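Local coordinates for protein transmembrane beta-barrels (Synthetic construct, PDB 6X9Z) that is a synthetic protein designed from scratch to fold into an antiparallel beta-barrel that spans a membrane, at residues A[11-16]-A[113-118]; A[21-26]-A[43-48]. One frame throughout, in Å; residues are numbered along the deposited sequence.

In the fold
Contact 1 closes the barrel: strand 8-17, the first of eight, pairs with strand 112-121, the last. Contact 2 lies across the next seam but one, where strand 22-31 meets strand 36-45, and the two centres are about 10 Å apart. Strand 8-17 and its neighbour 22-31 join them, so 113-118, 11-16, 21-26 and 43-48 follow one another around the wall. The two contacts touch directly: Gly15 N lies 2.7 Å from Asp23 O, and Val13 N 2.8 Å from Val25 O, both probable hydrogen bonds. On the inner side, Val13 and Val25 also pack together. No ligand or active site is involved; the contacts form a continuous piece of barrel wall.

Contact 1: residues A[11-16]-A[113-118]; sequences YVVVGY and KVAIGI
Lys113 lays its side chain past the backbone of Tyr16 and Gly15. Its CB sits 3.8 Å from Tyr16 O. CG falls between the backbone N and the carbonyl carbon (chi1 65°), CD continues anti, and a bend at chi3 (-64°) follows; CE lies 4.0 Å from Gly15 CA. Here the glycine matters, because a CB on Gly15 would collide with CE. At the tip, NZ heads for strand 22-31 and makes a long, weak ion pair with Asp23.

Gly15 pairs with Ala115 without mutual hydrogen bonds, and Ala115 CB packs 3.6 Å from Gly15 CA. Val13 and Gly117 form a second pair of this kind. A CB on Gly117 would run into Val12 O and Val13 CG1, so the close approach of the two strands there depends on a residue without a side chain. Alternating with these pairs, Val12, Val14 and Tyr16 exchange backbone hydrogen bonds with Ile118, Ile116 and Val114, among them Val14 N to Ile116 O at 2.8 Å.

The face carrying Val12, Val14, Ile116 and Ile118 is on the surface and largely apolar: Val14 CG1 meets Ile116 CG1 at 3.8 Å and Val12 CG2 meets Ile118 CG1 at 3.6 Å, each pair side by side, consistent with a wall turned to lipid. Val114 O lies at the edge of the Tyr16 ring, near its plane and 3.6 Å from CD2.

Tyr11 turns inward, its OH hydrogen-bonded to Asp39. Strand 22-31 continues the sheet beyond 11-16, with Val14 and Tyr16 against Val22, while strand 98-106 flanks 113-118 and sends Met101 against Tyr11 and Val13.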
loop_
_atom_site.group_PDB
_atom_site.type_symbol
_atom_site.label_atom_id
_atom_site.label_comp_id
_atom_site.label_asym_id
_atom_site.label_seq_id
_atom_site.Cartn_x
_atom_site.Cartn_y
_atom_site.Cartn_z
ATOM N N TYR A 11 1.228 7.481 -2.725
ATOM C CA TYR A 11 0.510 6.574 -3.598
ATOM C C TYR A 11 -0.983 6.844 -3.510
ATOM O O TYR A 11 -1.480 7.380 -2.514
ATOM C CB TYR A 11 0.802 5.109 -3.248
ATOM C CG TYR A 11 0.279 4.656 -1.899
ATOM C CD1 TYR A 11 -1.021 4.183 -1.762
ATOM C CD2 TYR A 11 1.090 4.677 -0.770
ATOM C CE1 TYR A 11 -1.507 3.757 -0.547
ATOM C CE2 TYR A 11 0.610 4.250 0.458
ATOM C CZ TYR A 11 -0.692 3.791 0.562
ATOM O OH TYR A 11 -1.182 3.360 1.776
ATOM N N VAL A 12 -1.689 6.473 -4.571
ATOM C CA VAL A 12 -3.147 6.458 -4.581
ATOM C C VAL A 12 -3.583 5.182 -5.283
ATOM O O VAL A 12 -3.119 4.886 -6.389
ATOM C CB VAL A 12 -3.738 7.705 -5.268
ATOM C CG1 VAL A 12 -3.587 8.921 -4.368
ATOM C CG2 VAL A 12 -3.058 7.957 -6.598
ATOM N N VAL A 13 -4.444 4.404 -4.633
ATOM C CA VAL A 13 -4.854 3.120 -5.184
ATOM C C VAL A 13 -6.360 2.965 -5.069
ATOM O O VAL A 13 -7.012 3.546 -4.199
ATOM C CB VAL A 13 -4.152 1.925 -4.502
ATOM C CG1 VAL A 13 -2.651 2.071 -4.585
ATOM C CG2 VAL A 13 -4.613 1.775 -3.057
ATOM N N VAL A 14 -6.903 2.159 -5.973
ATOM C CA VAL A 14 -8.289 1.722 -5.926
ATOM C C VAL A 14 -8.274 0.217 -5.705
ATOM O O VAL A 14 -7.601 -0.519 -6.439
ATOM C CB VAL A 14 -9.053 2.099 -7.205
ATOM C CG1 VAL A 14 -8.231 1.760 -8.447
ATOM C CG2 VAL A 14 -10.401 1.407 -7.236
ATOM N N GLY A 15 -8.985 -0.235 -4.680
ATOM C CA GLY A 15 -8.994 -1.635 -4.282
ATOM C C GLY A 15 -10.387 -2.220 -4.423
ATOM O O GLY A 15 -11.373 -1.600 -4.018
ATOM N N TYR A 16 -10.455 -3.415 -4.997
ATOM C CA TYR A 16 -11.709 -4.125 -5.221
ATOM C C TYR A 16 -11.724 -5.349 -4.313
ATOM O O TYR A 16 -10.962 -6.297 -4.528
ATOM C CB TYR A 16 -11.855 -4.524 -6.688
ATOM C CG TYR A 16 -11.740 -3.371 -7.658
ATOM C CD1 TYR A 16 -12.872 -2.735 -8.148
ATOM C CD2 TYR A 16 -10.496 -2.924 -8.091
ATOM C CE1 TYR A 16 -12.771 -1.686 -9.040
ATOM C CE2 TYR A 16 -10.385 -1.874 -8.977
ATOM C CZ TYR A 16 -11.526 -1.261 -9.450
ATOM O OH TYR A 16 -11.423 -0.215 -10.337
ATOM N N LYS A 113 -8.622 -8.571 -1.345
ATOM C CA LYS A 113 -8.774 -7.415 -2.212
ATOM C C LYS A 113 -7.627 -7.357 -3.206
ATOM O O LYS A 113 -6.514 -7.814 -2.929
ATOM C CB LYS A 113 -8.832 -6.111 -1.409
ATOM C CG LYS A 113 -7.553 -5.784 -0.662
ATOM C CD LYS A 113 -7.683 -4.490 0.132
ATOM C CE LYS A 113 -7.886 -3.296 -0.785
ATOM N NZ LYS A 113 -7.762 -2.007 -0.047
ATOM N N VAL A 114 -7.923 -6.798 -4.373
ATOM C CA VAL A 114 -6.927 -6.458 -5.378
ATOM C C VAL A 114 -6.993 -4.954 -5.580
ATOM O O VAL A 114 -8.077 -4.400 -5.793
ATOM C CB VAL A 114 -7.164 -7.213 -6.696
ATOM C CG1 VAL A 114 -6.263 -6.674 -7.794
ATOM C CG2 VAL A 114 -6.922 -8.702 -6.490
ATOM N N ALA A 115 -5.844 -4.294 -5.480
ATOM C CA ALA A 115 -5.764 -2.849 -5.607
ATOM C C ALA A 115 -4.723 -2.481 -6.653
ATOM O O ALA A 115 -3.647 -3.085 -6.714
ATOM C CB ALA A 115 -5.420 -2.188 -4.268
ATOM N N ILE A 116 -5.063 -1.499 -7.485
ATOM C CA ILE A 116 -4.162 -0.956 -8.489
ATOM C C ILE A 116 -4.098 0.550 -8.298
ATOM O O ILE A 116 -5.054 1.178 -7.831
ATOM C CB ILE A 116 -4.605 -1.307 -9.924
ATOM C CG1 ILE A 116 -6.010 -0.761 -10.189
ATOM C CG2 ILE A 116 -4.554 -2.812 -10.147
ATOM C CD1 ILE A 116 -6.521 -1.036 -11.585
ATOM N N GLY A 117 -2.959 1.127 -8.655
ATOM C CA GLY A 117 -2.770 2.550 -8.464
ATOM C C GLY A 117 -1.398 2.972 -8.937
ATOM O O GLY A 117 -0.707 2.233 -9.639
ATOM N N ILE A 118 -1.019 4.189 -8.552
ATOM C CA ILE A 118 0.278 4.746 -8.905
ATOM C C ILE A 118 1.009 5.127 -7.628
ATOM O O ILE A 118 0.412 5.311 -6.565
ATOM C CB ILE A 118 0.166 5.969 -9.835
ATOM C CG1 ILE A 118 -0.576 7.098 -9.119
ATOM C CG2 ILE A 118 -0.488 5.586 -11.155
ATOM C CD1 ILE A 118 -0.848 8.305 -9.978
#

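Contact 2: residues A[21-26]-A[43-48]; sequences TVDVVG and GWNNSS
Asn45 holds Thr21 and Asp23 at once, both through its amide nitrogen. ND2 donates to Thr21 OG1 at 3.2 Å, almost straight at 176°, and to Asp23 OD2 at 2.9 Å, and both acceptors lie close to the amide plane. The carboxylate is turned 53° against that plane, and ND2 approaches OD2 from above the carboxylate plane. CG of Asn45 stands anti to the backbone N (chi1 -178°), which brings it over toward strand 22-31. Two second-shell residues steady the acceptors: Asp19 bonds Thr21 OG1 and Asn17 bonds Asp23 OD1. An alanine in place of Asn45 takes away both the shared donor and the acceptor of the following turn, and would probably leave Asp23 OD2 without this partner, Thr21 OG1 with one fewer, and the turn at Ser47 less firmly held.

That acceptor is Asn45 OD1, which takes Ser47 N at 2.9 Å in an Asx turn.

Among bonds reaching the main chain, Asn46 takes over where the strand ladder ends. Its OD1 accepts Val22 N at 2.7 Å, with the donor above the carbonyl plane, while Asn46 N gives to Val22 O. Further along, Val24 and Trp44 trade both backbone bonds.

Apolar contact lies on the surface face, where Val24 CG2 abuts the ring edge of Trp44 at CE3, 3.4 Å away and near the ring plane. On the inner face, Val25 CG2 packs 4.0 Å from Gly43 CA; a CB on Gly43 would crowd that methyl.

The arrangement is one end of a beta-hairpin, strands 22-31 and 36-45, in an up-and-down antiparallel barrel, with a polar cluster and an Asx turn where the chain leaves for strand 49-59.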
loop_
_atom_site.group_PDB
_atom_site.type_symbol
_atom_site.label_atom_id
_atom_site.label_comp_id
_atom_site.label_asym_id
_atom_site.label_seq_id
_atom_site.Cartn_x
_atom_site.Cartn_y
_atom_site.Cartn_z
ATOM N N THR A 21 -17.296 -4.576 -2.406
ATOM C CA THR A 21 -17.069 -3.180 -2.075
ATOM C C THR A 21 -15.792 -2.708 -2.763
ATOM O O THR A 21 -15.027 -3.498 -3.320
ATOM C CB THR A 21 -16.990 -2.980 -0.557
ATOM O OG1 THR A 21 -15.817 -3.621 -0.040
ATOM C CG2 THR A 21 -18.224 -3.562 0.118
ATOM N N VAL A 22 -15.577 -1.396 -2.737
ATOM C CA VAL A 22 -14.453 -0.761 -3.417
ATOM C C VAL A 22 -13.837 0.255 -2.467
ATOM O O VAL A 22 -14.557 1.054 -1.858
ATOM C CB VAL A 22 -14.891 -0.081 -4.733
ATOM C CG1 VAL A 22 -13.755 0.740 -5.320
ATOM C CG2 VAL A 22 -15.377 -1.119 -5.742
ATOM N N ASP A 23 -12.515 0.211 -2.324
ATOM C CA ASP A 23 -11.777 1.194 -1.546
ATOM C C ASP A 23 -10.992 2.111 -2.472
ATOM O O ASP A 23 -10.521 1.695 -3.534
ATOM C CB ASP A 23 -10.792 0.538 -0.565
ATOM C CG ASP A 23 -11.454 -0.461 0.365
ATOM O OD1 ASP A 23 -11.458 -1.664 0.032
ATOM O OD2 ASP A 23 -11.960 -0.050 1.433
ATOM N N VAL A 24 -10.847 3.362 -2.053
ATOM C CA VAL A 24 -9.855 4.275 -2.604
ATOM C C VAL A 24 -8.962 4.697 -1.444
ATOM O O VAL A 24 -9.454 5.201 -0.427
ATOM C CB VAL A 24 -10.501 5.488 -3.297
ATOM C CG1 VAL A 24 -11.110 5.071 -4.626
ATOM C CG2 VAL A 24 -11.568 6.111 -2.416
ATOM N N VAL A 25 -7.662 4.453 -1.578
ATOM C CA VAL A 25 -6.712 4.683 -0.501
ATOM C C VAL A 25 -5.633 5.627 -1.004
ATOM O O VAL A 25 -5.023 5.387 -2.054
ATOM C CB VAL A 25 -6.097 3.367 0.010
ATOM C CG1 VAL A 25 -5.092 3.635 1.110
ATOM C CG2 VAL A 25 -7.191 2.425 0.511
ATOM N N GLY A 26 -5.413 6.707 -0.261
ATOM C CA GLY A 26 -4.295 7.598 -0.510
ATOM C C GLY A 26 -3.380 7.611 0.696
ATOM O O GLY A 26 -3.857 7.631 1.837
ATOM N N GLY A 43 -8.134 5.957 3.764
ATOM C CA GLY A 43 -8.912 5.261 2.767
ATOM C C GLY A 43 -10.401 5.441 2.955
ATOM O O GLY A 43 -10.877 5.708 4.064
ATOM N N TRP A 44 -11.141 5.301 1.864
ATOM C CA TRP A 44 -12.591 5.385 1.873
ATOM C C TRP A 44 -13.154 4.156 1.178
ATOM O O TRP A 44 -12.698 3.792 0.090
ATOM C CB TRP A 44 -13.070 6.666 1.181
ATOM C CG TRP A 44 -14.548 6.718 0.980
ATOM C CD1 TRP A 44 -15.488 7.097 1.891
ATOM C CD2 TRP A 44 -15.260 6.378 -0.215
ATOM N NE1 TRP A 44 -16.744 7.014 1.338
ATOM C CE2 TRP A 44 -16.630 6.575 0.045
ATOM C CE3 TRP A 44 -14.873 5.929 -1.480
ATOM C CZ2 TRP A 44 -17.613 6.335 -0.912
ATOM C CZ3 TRP A 44 -15.847 5.688 -2.426
ATOM C CH2 TRP A 44 -17.201 5.893 -2.139
ATOM N N ASN A 45 -14.132 3.515 1.815
ATOM C CA ASN A 45 -14.805 2.346 1.269
ATOM C C ASN A 45 -16.212 2.745 0.852
ATOM O O ASN A 45 -16.904 3.461 1.581
ATOM C CB ASN A 45 -14.841 1.213 2.302
ATOM C CG ASN A 45 -15.486 -0.058 1.768
ATOM O OD1 ASN A 45 -16.697 -0.249 1.878
ATOM N ND2 ASN A 45 -14.671 -0.945 1.211
ATOM N N ASN A 46 -16.631 2.291 -0.333
ATOM C CA ASN A 46 -17.926 2.710 -0.865
ATOM C C ASN A 46 -19.103 2.179 -0.067
ATOM O O ASN A 46 -20.238 2.323 -0.526
ATOM C CB ASN A 46 -18.065 2.291 -2.330
ATOM C CG ASN A 46 -18.065 0.792 -2.509
ATOM O OD1 ASN A 46 -17.628 0.050 -1.632
ATOM N ND2 ASN A 46 -18.541 0.336 -3.659
ATOM N N SER A 47 -18.893 1.557 1.093
ATOM C CA SER A 47 -19.977 1.253 2.014
ATOM C C SER A 47 -20.086 2.295 3.121
ATOM O O SER A 47 -20.688 2.019 4.166
ATOM C CB SER A 47 -19.797 -0.145 2.608
ATOM O OG SER A 47 -18.651 -0.213 3.436
ATOM N N SER A 48 -19.524 3.490 2.900
ATOM C CA SER A 48 -19.520 4.593 3.864
ATOM C C SER A 48 -18.779 4.188 5.142
ATOM O O SER A 48 -19.355 3.969 6.212
ATOM C CB SER A 48 -20.943 5.081 4.164
ATOM O OG SER A 48 -21.257 6.197 3.351
#